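Local coordinates for protein adenylation domain (Streptomyces sp., PDB 5N9X) that belongs to the AMP-binding (ANL) superfamily as an adenylation domain and holds adenosine-5'-triphosphate and threonine in its pocket, at residues R34-Y46 with A221-Y233. Numbering follows the deposited sequence.
Sequences RTALHIDDEKISY and ALSTGAELVVLPY
His-38 and Glu-227 meet on one face of a small sheet. Glu-227 starts with CG anti to its backbone N (chi1 -167°) and runs on extended over the neighbouring strand, passing alongside Thr-35, whose CG2 packs against its CG. Its OE2 accepts a hydrogen bond from His-38 ND1 at 2.6 Å, on the syn side but tilted out of the carboxylate plane. The bond is short but bent, and the ring and carboxylate planes stand 54° apart. Lys-43 CE lies against one face of the imidazole, towards the rim, and the Lys-43 ammonium, not in contact with Glu-227, may favour the ionised carboxylate, as may Arg-202 through a long, weak ion pair.

Beneath these side chains, strands 37-39 and 227-230 run parallel: Leu-228 N bonds to Ala-36 O, His-38 N to Leu-228 O at 3.0 Å, and Val-230 N to His-38 O. They are the two inner strands of a four-stranded mixed sheet, with 42-45 and 202-205 outside them, in the AMP-binding part of the adenylation domain. A classic bulge, Ala-36 and Leu-37 both facing Ile-44, kinks the first strand. On the face away from His-38, Leu-37 and Leu-228 lie side by side, their CD2 methyls 3.9 Å apart, and Leu-49 of helix 46-62 touches Leu-37.

At the loop between helix 213-222 and strand 227-230, Tyr-46 reaches across with its hydroxyl and donates to Ala-226 O at 2.6 Å, in the carbonyl plane and on a lone pair. Ala-36 CB sits over the centre of its ring, and Leu-222 CD2 approaches Tyr-46 CE1 and Ala-36 CB. Nearby, Arg-34 bends at chi3 (75°), which brings NE to Gly-225 O at 3.1 Å, above the carbonyl plane, while NH2 bonds to Ala-199 O.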
loop_
_atom_site.group_PDB
_atom_site.type_symbol
_atom_site.label_atom_id
_atom_site.label_comp_id
_atom_site.label_asym_id
_atom_site.label_seq_id
_atom_site.Cartn_x
_atom_site.Cartn_y
_atom_site.Cartn_z
ATOM N N ARG A 34 15.668 3.164 -23.853
ATOM C CA ARG A 34 15.674 2.408 -22.596
ATOM C C ARG A 34 14.452 1.507 -22.431
ATOM O O ARG A 34 13.389 1.768 -23.012
ATOM C CB ARG A 34 15.781 3.363 -21.388
ATOM C CG ARG A 34 17.079 4.142 -21.322
ATOM C CD ARG A 34 17.242 4.852 -19.996
ATOM N NE ARG A 34 17.595 3.942 -18.910
ATOM C CZ ARG A 34 18.766 3.321 -18.799
ATOM N NH1 ARG A 34 19.715 3.503 -19.717
ATOM N NH2 ARG A 34 18.994 2.520 -17.769
ATOM N N THR A 35 14.605 0.461 -21.617
ATOM C CA THR A 35 13.525 -0.499 -21.375
ATOM C C THR A 35 12.577 0.034 -20.305
ATOM O O THR A 35 12.987 0.264 -19.162
ATOM C CB THR A 35 14.077 -1.882 -20.918
ATOM O OG1 THR A 35 15.029 -2.383 -21.872
ATOM C CG2 THR A 35 12.954 -2.900 -20.775
ATOM N N ALA A 36 11.312 0.229 -20.659
ATOM C CA ALA A 36 10.337 0.667 -19.681
ATOM C C ALA A 36 9.759 -0.539 -18.916
ATOM O O ALA A 36 9.640 -0.512 -17.685
ATOM C CB ALA A 36 9.230 1.464 -20.358
ATOM N N LEU A 37 9.395 -1.589 -19.652
ATOM C CA LEU A 37 8.795 -2.767 -19.042
ATOM C C LEU A 37 9.608 -4.002 -19.353
ATOM O O LEU A 37 10.063 -4.186 -20.488
ATOM C CB LEU A 37 7.349 -2.969 -19.514
ATOM C CG LEU A 37 6.354 -1.807 -19.399
ATOM C CD1 LEU A 37 5.009 -2.233 -19.940
ATOM C CD2 LEU A 37 6.215 -1.296 -17.962
ATOM N N HIS A 38 9.776 -4.841 -18.332
ATOM C CA HIS A 38 10.461 -6.124 -18.456
ATOM C C HIS A 38 9.570 -7.226 -17.890
ATOM O O HIS A 38 9.403 -7.331 -16.675
ATOM C CB HIS A 38 11.798 -6.091 -17.715
ATOM C CG HIS A 38 12.745 -7.183 -18.112
ATOM N ND1 HIS A 38 14.046 -7.230 -17.656
ATOM C CD2 HIS A 38 12.594 -8.244 -18.934
ATOM C CE1 HIS A 38 14.649 -8.288 -18.168
ATOM N NE2 HIS A 38 13.795 -8.921 -18.946
ATOM N N ILE A 39 8.996 -8.037 -18.770
ATOM C CA ILE A 39 8.082 -9.093 -18.350
ATOM C C ILE A 39 8.638 -10.436 -18.815
ATOM O O ILE A 39 8.545 -10.804 -19.995
ATOM C CB ILE A 39 6.649 -8.860 -18.895
ATOM C CG1 ILE A 39 6.199 -7.422 -18.609
ATOM C CG2 ILE A 39 5.661 -9.881 -18.327
ATOM C CD1 ILE A 39 6.419 -6.469 -19.760
ATOM N N ASP A 40 9.228 -11.151 -17.861
ATOM C CA ASP A 40 10.080 -12.313 -18.126
ATOM C C ASP A 40 11.191 -11.903 -19.107
ATOM O O ASP A 40 12.036 -11.084 -18.752
ATOM C CB ASP A 40 9.250 -13.492 -18.652
ATOM C CG ASP A 40 8.347 -14.093 -17.579
ATOM O OD1 ASP A 40 8.744 -14.105 -16.390
ATOM O OD2 ASP A 40 7.222 -14.523 -17.923
ATOM N N ASP A 41 11.185 -12.448 -20.326
ATOM C CA ASP A 41 12.181 -12.087 -21.349
ATOM C C ASP A 41 11.702 -10.960 -22.252
ATOM O O ASP A 41 12.426 -10.508 -23.137
ATOM C CB ASP A 41 12.538 -13.287 -22.238
ATOM C CG ASP A 41 13.122 -14.455 -21.463
ATOM O OD1 ASP A 41 13.142 -14.411 -20.206
ATOM O OD2 ASP A 41 13.560 -15.423 -22.137
ATOM N N GLU A 42 10.466 -10.531 -22.062
ATOM C CA GLU A 42 9.920 -9.489 -22.910
ATOM C C GLU A 42 10.354 -8.115 -22.414
ATOM O O GLU A 42 10.293 -7.822 -21.211
ATOM C CB GLU A 42 8.396 -9.593 -22.980
ATOM C CG GLU A 42 7.740 -8.406 -23.656
ATOM C CD GLU A 42 6.234 -8.562 -23.797
ATOM O OE1 GLU A 42 5.562 -8.976 -22.819
ATOM O OE2 GLU A 42 5.725 -8.292 -24.913
ATOM N N LYS A 43 10.809 -7.289 -23.351
ATOM C CA LYS A 43 11.206 -5.929 -23.038
ATOM C C LYS A 43 10.507 -4.952 -23.940
ATOM O O LYS A 43 10.557 -5.077 -25.162
ATOM C CB LYS A 43 12.718 -5.748 -23.156
ATOM C CG LYS A 43 13.479 -6.242 -21.938
ATOM C CD LYS A 43 14.970 -6.358 -22.219
ATOM C CE LYS A 43 15.748 -6.414 -20.916
ATOM N NZ LYS A 43 17.118 -6.953 -21.123
ATOM N N ILE A 44 9.847 -3.975 -23.336
ATOM C CA ILE A 44 9.300 -2.882 -24.107
ATOM C C ILE A 44 10.065 -1.606 -23.785
ATOM O O ILE A 44 10.267 -1.246 -22.609
ATOM C CB ILE A 44 7.800 -2.669 -23.841
ATOM C CG1 ILE A 44 7.043 -3.979 -23.997
ATOM C CG2 ILE A 44 7.248 -1.647 -24.777
ATOM C CD1 ILE A 44 6.826 -4.707 -22.706
ATOM N N SER A 45 10.493 -0.944 -24.855
ATOM C CA SER A 45 11.138 0.355 -24.798
ATOM C C SER A 45 10.166 1.468 -24.433
ATOM O O SER A 45 8.981 1.407 -24.775
ATOM C CB SER A 45 11.792 0.669 -26.143
ATOM O OG SER A 45 10.846 1.200 -27.045
ATOM N N TYR A 46 10.684 2.478 -23.744
ATOM C CA TYR A 46 9.941 3.696 -23.460
ATOM C C TYR A 46 9.272 4.239 -24.721
ATOM O O TYR A 46 8.056 4.414 -24.744
ATOM C CB TYR A 46 10.867 4.742 -22.851
ATOM C CG TYR A 46 10.937 4.676 -21.345
ATOM C CD1 TYR A 46 10.032 5.378 -20.552
ATOM C CD2 TYR A 46 11.914 3.907 -20.714
ATOM C CE1 TYR A 46 10.102 5.308 -19.174
ATOM C CE2 TYR A 46 11.992 3.830 -19.353
ATOM C CZ TYR A 46 11.090 4.530 -18.577
ATOM O OH TYR A 46 11.173 4.454 -17.200
ATOM N N ALA A 221 9.708 3.916 -11.409
ATOM C CA ALA A 221 10.393 3.506 -12.629
ATOM C C ALA A 221 10.154 4.420 -13.825
ATOM O O ALA A 221 11.096 4.916 -14.441
ATOM C CB ALA A 221 9.982 2.093 -12.988
ATOM N N LEU A 222 8.893 4.617 -14.172
ATOM C CA LEU A 222 8.528 5.264 -15.419
ATOM C C LEU A 222 8.795 6.780 -15.448
ATOM O O LEU A 222 8.847 7.385 -16.528
ATOM C CB LEU A 222 7.055 4.989 -15.710
ATOM C CG LEU A 222 6.615 3.591 -16.179
ATOM C CD1 LEU A 222 5.203 3.660 -16.744
ATOM C CD2 LEU A 222 7.599 2.941 -17.178
ATOM N N SER A 223 8.951 7.401 -14.273
ATOM C CA SER A 223 9.280 8.833 -14.196
ATOM C C SER A 223 10.771 9.149 -14.357
ATOM O O SER A 223 11.159 10.310 -14.541
ATOM C CB SER A 223 8.787 9.405 -12.873
ATOM O OG SER A 223 9.747 9.222 -11.842
ATOM N N THR A 224 11.612 8.129 -14.291
ATOM C CA THR A 224 13.058 8.381 -14.274
ATOM C C THR A 224 13.800 7.722 -15.420
ATOM O O THR A 224 15.004 7.899 -15.549
ATOM C CB THR A 224 13.693 7.887 -12.966
ATOM O OG1 THR A 224 13.474 6.472 -12.854
ATOM C CG2 THR A 224 13.074 8.610 -11.778
ATOM N N GLY A 225 13.088 6.957 -16.246
ATOM C CA GLY A 225 13.740 6.216 -17.317
ATOM C C GLY A 225 14.178 4.829 -16.886
ATOM O O GLY A 225 14.719 4.054 -17.689
ATOM N N ALA A 226 13.947 4.521 -15.610
ATOM C CA ALA A 226 14.332 3.237 -15.049
ATOM C C ALA A 226 13.465 2.120 -15.622
ATOM O O ALA A 226 12.483 2.359 -16.325
ATOM C CB ALA A 226 14.225 3.256 -13.520
ATOM N N GLU A 227 13.824 0.897 -15.294
ATOM C CA GLU A 227 13.098 -0.270 -15.757
ATOM C C GLU A 227 12.072 -0.757 -14.730
ATOM O O GLU A 227 12.363 -0.783 -13.528
ATOM C CB GLU A 227 14.096 -1.384 -16.064
ATOM C CG GLU A 227 13.550 -2.542 -16.822
ATOM C CD GLU A 227 14.616 -3.588 -17.047
ATOM O OE1 GLU A 227 15.753 -3.217 -17.408
ATOM O OE2 GLU A 227 14.337 -4.769 -16.793
ATOM N N LEU A 228 10.885 -1.139 -15.203
ATOM C CA LEU A 228 9.861 -1.735 -14.346
ATOM C C LEU A 228 9.755 -3.247 -14.610
ATOM O O LEU A 228 9.266 -3.688 -15.656
ATOM C CB LEU A 228 8.499 -1.052 -14.561
ATOM C CG LEU A 228 7.332 -1.557 -13.692
ATOM C CD1 LEU A 228 7.594 -1.332 -12.207
ATOM C CD2 LEU A 228 5.995 -0.907 -14.075
ATOM N N VAL A 229 10.216 -4.041 -13.659
ATOM C CA VAL A 229 10.134 -5.487 -13.778
ATOM C C VAL A 229 8.769 -6.007 -13.284
ATOM O O VAL A 229 8.454 -5.898 -12.102
ATOM C CB VAL A 229 11.275 -6.140 -13.003
ATOM C CG1 VAL A 229 11.246 -7.644 -13.173
ATOM C CG2 VAL A 229 12.600 -5.562 -13.476
ATOM N N VAL A 230 7.958 -6.557 -14.182
ATOM C CA VAL A 230 6.604 -6.967 -13.800
ATOM C C VAL A 230 6.631 -8.375 -13.242
ATOM O O VAL A 230 7.102 -9.282 -13.915
ATOM C CB VAL A 230 5.617 -6.917 -14.985
ATOM C CG1 VAL A 230 4.249 -7.503 -14.584
ATOM C CG2 VAL A 230 5.467 -5.498 -15.489
ATOM N N LEU A 231 6.169 -8.564 -12.010
ATOM C CA LEU A 231 6.070 -9.916 -11.476
ATOM C C LEU A 231 4.813 -10.540 -12.090
ATOM O O LEU A 231 3.695 -10.197 -11.705
ATOM C CB LEU A 231 6.044 -9.904 -9.939
ATOM C CG LEU A 231 6.606 -11.128 -9.211
ATOM C CD1 LEU A 231 7.914 -11.544 -9.869
ATOM C CD2 LEU A 231 6.816 -10.861 -7.710
ATOM N N PRO A 232 4.988 -11.425 -13.089
ATOM C CA PRO A 232 3.789 -11.917 -13.785
ATOM C C PRO A 232 2.905 -12.722 -12.834
ATOM O O PRO A 232 3.399 -13.243 -11.841
ATOM C CB PRO A 232 4.360 -12.789 -14.907
ATOM C CG PRO A 232 5.691 -13.244 -14.373
ATOM C CD PRO A 232 6.211 -12.127 -13.516
ATOM N N TYR A 233 1.615 -12.813 -13.112
ATOM C CA TYR A 233 0.680 -13.304 -12.105
ATOM C C TYR A 233 0.607 -14.851 -12.027
ATOM O O TYR A 233 0.118 -15.528 -12.940
ATOM C CB TYR A 233 -0.689 -12.673 -12.370
ATOM C CG TYR A 233 -1.793 -13.139 -11.462
ATOM C CD1 TYR A 233 -1.858 -12.720 -10.136
ATOM C CD2 TYR A 233 -2.806 -13.957 -11.944
ATOM C CE1 TYR A 233 -2.885 -13.144 -9.304
ATOM C CE2 TYR A 233 -3.832 -14.383 -11.133
ATOM C CZ TYR A 233 -3.874 -13.978 -9.814
ATOM O OH TYR A 233 -4.908 -14.411 -9.011
HETATM O O HOH W 1 15.327 1.335 -17.988
#